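Local coordinates for glutathione S-transferase, N-terminal domain protein (PDB 4NAX) that probably acts as a glutathione transferase of the Ure2p-like group and binds one oxidized glutathione disulfide per subunit, at residues A[207-210]-A[211-214]; A[189-193]-A[194-198]. All blocks are in the same frame, centred on the assembly; numbering follows the deposited sequence. Where two conformers were deposited one is given.

Interaction 1. Residues A[207-210]-A[211-214]; sequences FKEV and QRVL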
ATOM      1  N   PHE A 207      -6.639   4.055  23.168  1.00 21.09           N
ATOM      2  CA  PHE A 207      -7.407   3.818  21.944  1.00 19.66           C
ATOM      3  C   PHE A 207      -8.450   2.741  22.180  1.00 19.51           C
ATOM      4  O   PHE A 207      -8.277   1.577  21.810  1.00 20.60           O
ATOM      5  CB  PHE A 207      -6.457   3.463  20.794  1.00 18.62           C
ATOM      6  CG  PHE A 207      -5.357   4.485  20.594  1.00 18.62           C
ATOM      7  CD1 PHE A 207      -5.647   5.760  20.093  1.00 20.27           C
ATOM      8  CD2 PHE A 207      -4.043   4.189  20.925  1.00 19.74           C
ATOM      9  CE1 PHE A 207      -4.648   6.701  19.948  1.00 21.42           C
ATOM     10  CE2 PHE A 207      -3.039   5.123  20.763  1.00 20.57           C
ATOM     11  CZ  PHE A 207      -3.342   6.379  20.270  1.00 20.44           C
ATOM     12  N   LYS A 208      -9.525   3.140  22.851  1.00 20.70           N
ATOM     13  CA  LYS A 208     -10.526   2.181  23.315  1.00 21.15           C
ATOM     14  C   LYS A 208     -11.289   1.537  22.179  1.00 20.29           C
ATOM     15  O   LYS A 208     -11.711   0.378  22.279  1.00 21.35           O
ATOM     16  CB  LYS A 208     -11.519   2.845  24.269  1.00 26.56           C
ATOM     17  CG  LYS A 208     -10.882   3.407  25.538  1.00 41.57           C
ATOM     18  CD  LYS A 208     -10.153   2.331  26.336  1.00 61.36           C
ATOM     19  CE  LYS A 208      -9.981   2.701  27.800  1.00106.47           C
ATOM     20  NZ  LYS A 208      -9.085   3.876  27.971  1.00104.32           N
ATOM     21  N   GLU A 209     -11.464   2.276  21.090  1.00 18.79           N
ATOM     22  CA  GLU A 209     -12.197   1.731  19.948  1.00 18.79           C
ATOM     23  C   GLU A 209     -11.332   0.716  19.199  1.00 17.14           C
ATOM     24  O   GLU A 209     -11.804  -0.349  18.805  1.00 18.19           O
ATOM     25  CB  GLU A 209     -12.678   2.828  18.999  1.00 18.32           C
ATOM     26  CG  GLU A 209     -13.418   3.981  19.676  1.00 19.59           C
ATOM     27  CD  GLU A 209     -14.654   3.536  20.436  1.00 22.93           C
ATOM     28  OE1 GLU A 209     -14.965   4.149  21.475  1.00 28.88           O
ATOM     29  OE2 GLU A 209     -15.309   2.575  20.001  1.00 23.22           O
ATOM     30  N   VAL A 210     -10.061   1.041  19.004  1.00 16.76           N
ATOM     31  CA  VAL A 210      -9.134   0.089  18.400  1.00 16.76           C
ATOM     32  C   VAL A 210      -9.049  -1.185  19.249  1.00 16.99           C
ATOM     33  O   VAL A 210      -9.060  -2.292  18.719  1.00 18.23           O
ATOM     34  CB  VAL A 210      -7.739   0.697  18.223  1.00 16.58           C
ATOM     35  CG1 VAL A 210      -6.788  -0.318  17.614  1.00 18.30           C
ATOM     36  CG2 VAL A 210      -7.794   1.937  17.334  1.00 16.59           C
ATOM     37  N   GLN A 211      -8.984  -1.031  20.578  1.00 17.91           N
ATOM     38  CA  GLN A 211      -8.946  -2.191  21.472  0.50 19.76           C
ATOM     39  C   GLN A 211     -10.183  -3.066  21.305  1.00 18.17           C
ATOM     40  O   GLN A 211     -10.088  -4.289  21.232  1.00 19.36           O
ATOM     41  CB  GLN A 211      -8.872  -1.749  22.929  0.50 21.16           C
ATOM     42  CG  GLN A 211      -7.544  -1.159  23.351  0.50 22.63           C
ATOM     43  CD  GLN A 211      -7.613  -0.555  24.739  0.50 32.51           C
ATOM     44  OE1 GLN A 211      -7.071   0.520  24.987  0.50 30.11           O
ATOM     45  NE2 GLN A 211      -8.309  -1.235  25.643  0.50 41.65           N
ATOM     46  N   ARG A 212     -11.349  -2.428  21.259  1.00 18.35           N
ATOM     47  CA  ARG A 212     -12.605  -3.143  21.115  1.00 18.73           C
ATOM     48  C   ARG A 212     -12.655  -3.949  19.821  1.00 18.87           C
ATOM     49  O   ARG A 212     -13.020  -5.129  19.822  1.00 19.79           O
ATOM     50  CB  ARG A 212     -13.775  -2.166  21.172  1.00 20.81           C
ATOM     51  CG  ARG A 212     -15.124  -2.748  20.791  1.00 22.44           C
ATOM     52  CD  ARG A 212     -16.232  -1.716  20.965  1.00 23.47           C
ATOM     53  NE  ARG A 212     -15.995  -0.547  20.109  1.00 21.50           N
ATOM     54  CZ  ARG A 212     -16.288  -0.486  18.813  1.00 20.95           C
ATOM     55  NH1 ARG A 212     -16.863  -1.505  18.192  1.00 22.66           N
ATOM     56  NH2 ARG A 212     -15.988   0.600  18.120  1.00 21.61           N
ATOM     57  N   VAL A 213     -12.311  -3.307  18.713  1.00 18.35           N
ATOM     58  CA  VAL A 213     -12.408  -3.969  17.411  1.00 17.99           C
ATOM     59  C   VAL A 213     -11.308  -5.041  17.257  1.00 16.13           C
ATOM     60  O   VAL A 213     -11.566  -6.126  16.724  1.00 17.35           O
ATOM     61  CB  VAL A 213     -12.429  -2.939  16.272  1.00 16.89           C
ATOM     62  CG1 VAL A 213     -12.472  -3.640  14.927  1.00 17.68           C
ATOM     63  CG2 VAL A 213     -13.649  -2.041  16.432  1.00 18.22           C
ATOM     64  N   LEU A 214     -10.109  -4.763  17.767  1.00 16.54           N
ATOM     65  CA  LEU A 214      -9.058  -5.772  17.783  1.00 16.45           C
ATOM     66  C   LEU A 214      -9.504  -7.026  18.529  1.00 16.10           C
ATOM     67  O   LEU A 214      -9.319  -8.154  18.058  1.00 16.55           O
ATOM     68  CB  LEU A 214      -7.782  -5.227  18.403  1.00 16.91           C
ATOM     69  CG  LEU A 214      -6.652  -6.246  18.566  1.00 16.34           C
ATOM     70  CD1 LEU A 214      -6.173  -6.751  17.206  1.00 18.94           C
ATOM     71  CD2 LEU A 214      -5.490  -5.632  19.342  1.00 20.64           C
TER

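Interaction 2. Residues A[189-193]-A[194-198]; sequences VRNLV and ERYNA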
ATOM      1  N   VAL A 189      -1.949  -4.199  14.167  1.00 12.79           N
ATOM      2  CA  VAL A 189      -2.198  -3.683  15.505  1.00 12.68           C
ATOM      3  C   VAL A 189      -1.754  -4.729  16.546  1.00 13.35           C
ATOM      4  O   VAL A 189      -1.042  -4.405  17.517  1.00 14.55           O
ATOM      5  CB  VAL A 189      -3.671  -3.276  15.698  1.00 13.97           C
ATOM      6  CG1 VAL A 189      -3.898  -2.779  17.117  1.00 15.94           C
ATOM      7  CG2 VAL A 189      -4.124  -2.203  14.704  1.00 14.11           C
ATOM      8  N   ARG A 190      -2.158  -5.985  16.337  1.00 13.98           N
ATOM      9  CA  ARG A 190      -1.713  -7.068  17.219  1.00 14.71           C
ATOM     10  C   ARG A 190      -0.183  -7.131  17.299  1.00 14.82           C
ATOM     11  O   ARG A 190       0.391  -7.238  18.390  1.00 16.93           O
ATOM     12  CB  ARG A 190      -2.251  -8.407  16.731  1.00 15.37           C
ATOM     13  CG  ARG A 190      -1.728  -9.594  17.520  1.00 17.86           C
ATOM     14  CD  ARG A 190      -2.254 -10.910  16.988  1.00 19.76           C
ATOM     15  NE  ARG A 190      -1.640 -12.056  17.639  1.00 22.44           N
ATOM     16  CZ  ARG A 190      -0.620 -12.764  17.156  1.00 23.83           C
ATOM     17  NH1 ARG A 190      -0.074 -12.500  15.978  1.00 26.21           N
ATOM     18  NH2 ARG A 190      -0.151 -13.774  17.860  1.00 26.96           N
ATOM     19  N   ASN A 191       0.484  -7.080  16.155  1.00 14.26           N
ATOM     20  CA  ASN A 191       1.931  -7.208  16.151  1.00 14.88           C
ATOM     21  C   ASN A 191       2.616  -6.093  16.937  1.00 15.36           C
ATOM     22  O   ASN A 191       3.605  -6.334  17.636  1.00 16.76           O
ATOM     23  CB  ASN A 191       2.468  -7.236  14.722  1.00 16.77           C
ATOM     24  CG  ASN A 191       3.742  -8.033  14.606  1.00 17.01           C
ATOM     25  OD1 ASN A 191       3.788  -9.180  15.030  1.00 21.14           O
ATOM     26  ND2 ASN A 191       4.763  -7.446  14.017  1.00 19.31           N
ATOM     27  N   LEU A 192       2.082  -4.876  16.812  1.00 14.97           N
ATOM     28  CA  LEU A 192       2.630  -3.730  17.494  1.00 15.98           C
ATOM     29  C   LEU A 192       2.571  -3.911  19.007  1.00 16.65           C
ATOM     30  O   LEU A 192       3.541  -3.597  19.717  1.00 18.65           O
ATOM     31  CB  LEU A 192       1.888  -2.471  17.062  1.00 16.03           C
ATOM     32  CG  LEU A 192       2.331  -1.145  17.662  1.00 16.06           C
ATOM     33  CD1 LEU A 192       3.714  -0.773  17.184  1.00 17.58           C
ATOM     34  CD2 LEU A 192       1.327  -0.068  17.295  1.00 17.20           C
ATOM     35  N   VAL A 193       1.438  -4.392  19.511  1.00 17.14           N
ATOM     36  CA  VAL A 193       1.220  -4.459  20.955  1.00 19.50           C
ATOM     37  C   VAL A 193       1.640  -5.774  21.603  1.00 22.08           C
ATOM     38  O   VAL A 193       1.836  -5.813  22.813  1.00 28.66           O
ATOM     39  CB  VAL A 193      -0.232  -4.086  21.340  1.00 19.93           C
ATOM     40  CG1 VAL A 193      -0.575  -2.716  20.777  1.00 23.70           C
ATOM     41  CG2 VAL A 193      -1.243  -5.133  20.919  1.00 22.23           C
ATOM     42  N   GLU A 194       1.795  -6.830  20.809  1.00 20.28           N
ATOM     43  CA  GLU A 194       2.239  -8.128  21.293  1.00 22.03           C
ATOM     44  C   GLU A 194       3.714  -8.324  20.959  1.00 22.86           C
ATOM     45  O   GLU A 194       4.580  -8.025  21.783  1.00 27.03           O
ATOM     46  CB  GLU A 194       1.346  -9.260  20.754  1.00 25.55           C
ATOM     47  CG  GLU A 194      -0.093  -9.161  21.232  1.00 25.90           C
ATOM     48  CD  GLU A 194      -0.948 -10.389  20.950  1.00 29.98           C
ATOM     49  OE1 GLU A 194      -2.174 -10.291  21.194  1.00 37.39           O
ATOM     50  OE2 GLU A 194      -0.436 -11.441  20.488  1.00 34.03           O
ATOM     51  N   ARG A 195       4.008  -8.793  19.754  1.00 22.23           N
ATOM     52  CA  ARG A 195       5.375  -9.126  19.389  1.00 22.35           C
ATOM     53  C   ARG A 195       6.367  -7.998  19.642  1.00 22.34           C
ATOM     54  O   ARG A 195       7.427  -8.232  20.216  1.00 25.03           O
ATOM     55  CB  ARG A 195       5.466  -9.611  17.944  1.00 24.83           C
ATOM     56  CG  ARG A 195       6.890  -9.902  17.482  1.00 29.70           C
ATOM     57  CD  ARG A 195       6.891 -10.828  16.283  1.00 37.65           C
ATOM     58  NE  ARG A 195       8.199 -10.997  15.648  1.00 43.79           N
ATOM     59  CZ  ARG A 195       9.208 -11.716  16.143  1.00 42.53           C
ATOM     60  NH1 ARG A 195       9.105 -12.327  17.323  1.00 54.79           N
ATOM     61  NH2 ARG A 195      10.343 -11.813  15.453  1.00 45.04           N
ATOM     62  N   TYR A 196       6.041  -6.776  19.230  1.00 20.08           N
ATOM     63  CA  TYR A 196       7.011  -5.697  19.363  1.00 20.21           C
ATOM     64  C   TYR A 196       7.096  -5.130  20.756  1.00 22.60           C
ATOM     65  O   TYR A 196       7.948  -4.270  21.011  1.00 25.36           O
ATOM     66  CB  TYR A 196       6.710  -4.544  18.421  1.00 19.49           C
ATOM     67  CG  TYR A 196       6.832  -4.836  16.965  1.00 18.40           C
ATOM     68  CD1 TYR A 196       7.532  -5.942  16.474  1.00 19.09           C
ATOM     69  CD2 TYR A 196       6.308  -3.925  16.051  1.00 17.69           C
ATOM     70  CE1 TYR A 196       7.664  -6.146  15.116  1.00 20.42           C
ATOM     71  CE2 TYR A 196       6.429  -4.135  14.701  1.00 18.99           C
ATOM     72  CZ  TYR A 196       7.105  -5.227  14.228  1.00 18.06           C
ATOM     73  OH  TYR A 196       7.193  -5.410  12.873  1.00 22.53           O
ATOM     74  N   ASN A 197       6.224  -5.578  21.653  1.00 22.84           N
ATOM     75  CA  ASN A 197       6.270  -5.105  23.035  1.00 25.96           C
ATOM     76  C   ASN A 197       6.119  -3.574  23.154  1.00 22.55           C
ATOM     77  O   ASN A 197       6.762  -2.931  23.990  1.00 24.59           O
ATOM     78  CB  ASN A 197       7.605  -5.491  23.706  1.00 32.16           C
ATOM     79  CG  ASN A 197       7.854  -6.982  23.775  1.00 66.43           C
ATOM     80  OD1 ASN A 197       8.996  -7.419  23.631  1.00104.81           O
ATOM     81  ND2 ASN A 197       6.818  -7.766  24.036  1.00 41.90           N
ATOM     82  N   ALA A 198       5.295  -2.989  22.284  1.00 21.58           N
ATOM     83  CA  ALA A 198       5.179  -1.530  22.192  1.00 20.94           C
ATOM     84  C   ALA A 198       3.879  -0.973  22.748  1.00 21.97           C
ATOM     85  O   ALA A 198       3.536   0.182  22.521  1.00 21.86           O
ATOM     86  CB  ALA A 198       5.377  -1.073  20.756  1.00 21.54           C
TER
HETATM   87  O   HOH W   1      -3.196 -12.366  20.082  1.00 33.04           O
HETATM   88  O   HOH W   2       2.357 -10.274  17.611  1.00 30.86           O
HETATM   89  O   HOH W   3       7.243  -8.960  13.044  1.00 32.07           O

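Interaction 1. Residues A[207-210]-A[211-214]
Arg212 sets the NE-NH2 edge of its guanidinium against the Glu209 carboxylate, three residues earlier. Both NE and NH2 converge on a single oxygen, Glu209 OE2; the NH2 bond is the shorter, 2.8 Å to OE2, and the NE bond, 3.2 Å to the same oxygen, is more bent. OE2 lies close to the guanidinium plane, yet the two planes are turned 51° apart, so this salt bridge is side-on without being the flat, two-oxygen pairing. Folding the Arg212 chain at chi3 (61°) turns the guanidinium back toward the start of the helix, where Glu209, bent at chi2, reaches it. An acidic residue in the first turn is probably favoured by the helix dipole, and a long basic side chain three residues later can meet it. Val213 CG2 packs against one guanidinium face, offset toward its rim. The backbone bonds start at the N-cap residue Phe207, whose O accepts from Gln211 N at 3.0 Å, and continue a turn on to Val210 O and Leu214 N at 2.8 Å. Arg212 NH1 also bonds Arg171 O, while Asp165 OD1 accepts a hydrogen bond from the backbone N of Val210. The apolar side of helix 208-219 is buried: Val210, Val213 and Leu214 rest on helix 180-193, and Phe207 and Val210 on helix 148-168.

Interaction 2. Residues A[189-193]-A[194-198]
Asn191 meets Arg195 and Tyr196 where helix 180-193 of the all-helical GST C-terminal domain ends and a type I beta turn, Glu194 to Asn197, follows. From CB, CG swings roughly opposite the backbone N (chi1 -151°), which brings the amide up beside the turn. CG lies 4.1 Å from Arg195 CB. OD1 touches the same methylene more closely, 3.4 Å to Arg195 CB, and takes a hydrogen from a water that also accepts from Arg195 N. ND2 sits over one face of the Tyr196 ring, offset toward its rim, 3.2 Å from Tyr196 CZ, with amide and ring planes 63° apart, and donates to a second water. A short amide suits this buried place, since its O and N each bond a water while the N lies against the ring; the Tyr196 side chain itself comes within about 4 Å of a bound glutathione disulfide. Two backbone bonds tie residues 194-198 back to the helix: Asn191 O accepts from Tyr196 N, and Leu192 O from Ala198 N. On the exposed side, Arg190 and Glu194 form a salt bridge from NE to OE2, and a water accepts from Arg190 NE while donating to Glu194 OE1 at 2.6 Å.

From the N terminus, interaction 2 comes first: residues 189-198 end helix 180-193 and close the turn that leads into the loop toward the next helix. Interaction 1 opens only after that loop, at 207-214, where helix 208-219 begins. The two are therefore in series, neither nested nor crossed, each closing a local turn of a few residues. They meet in space, though their centres are 14 Å apart: Val189 CG1 packs 3.8 Å from Val210 CG1, with Leu214 alongside. One contact thus finishes a helix and the other starts its successor, and their apolar sides join these consecutive helices within the C-terminal domain.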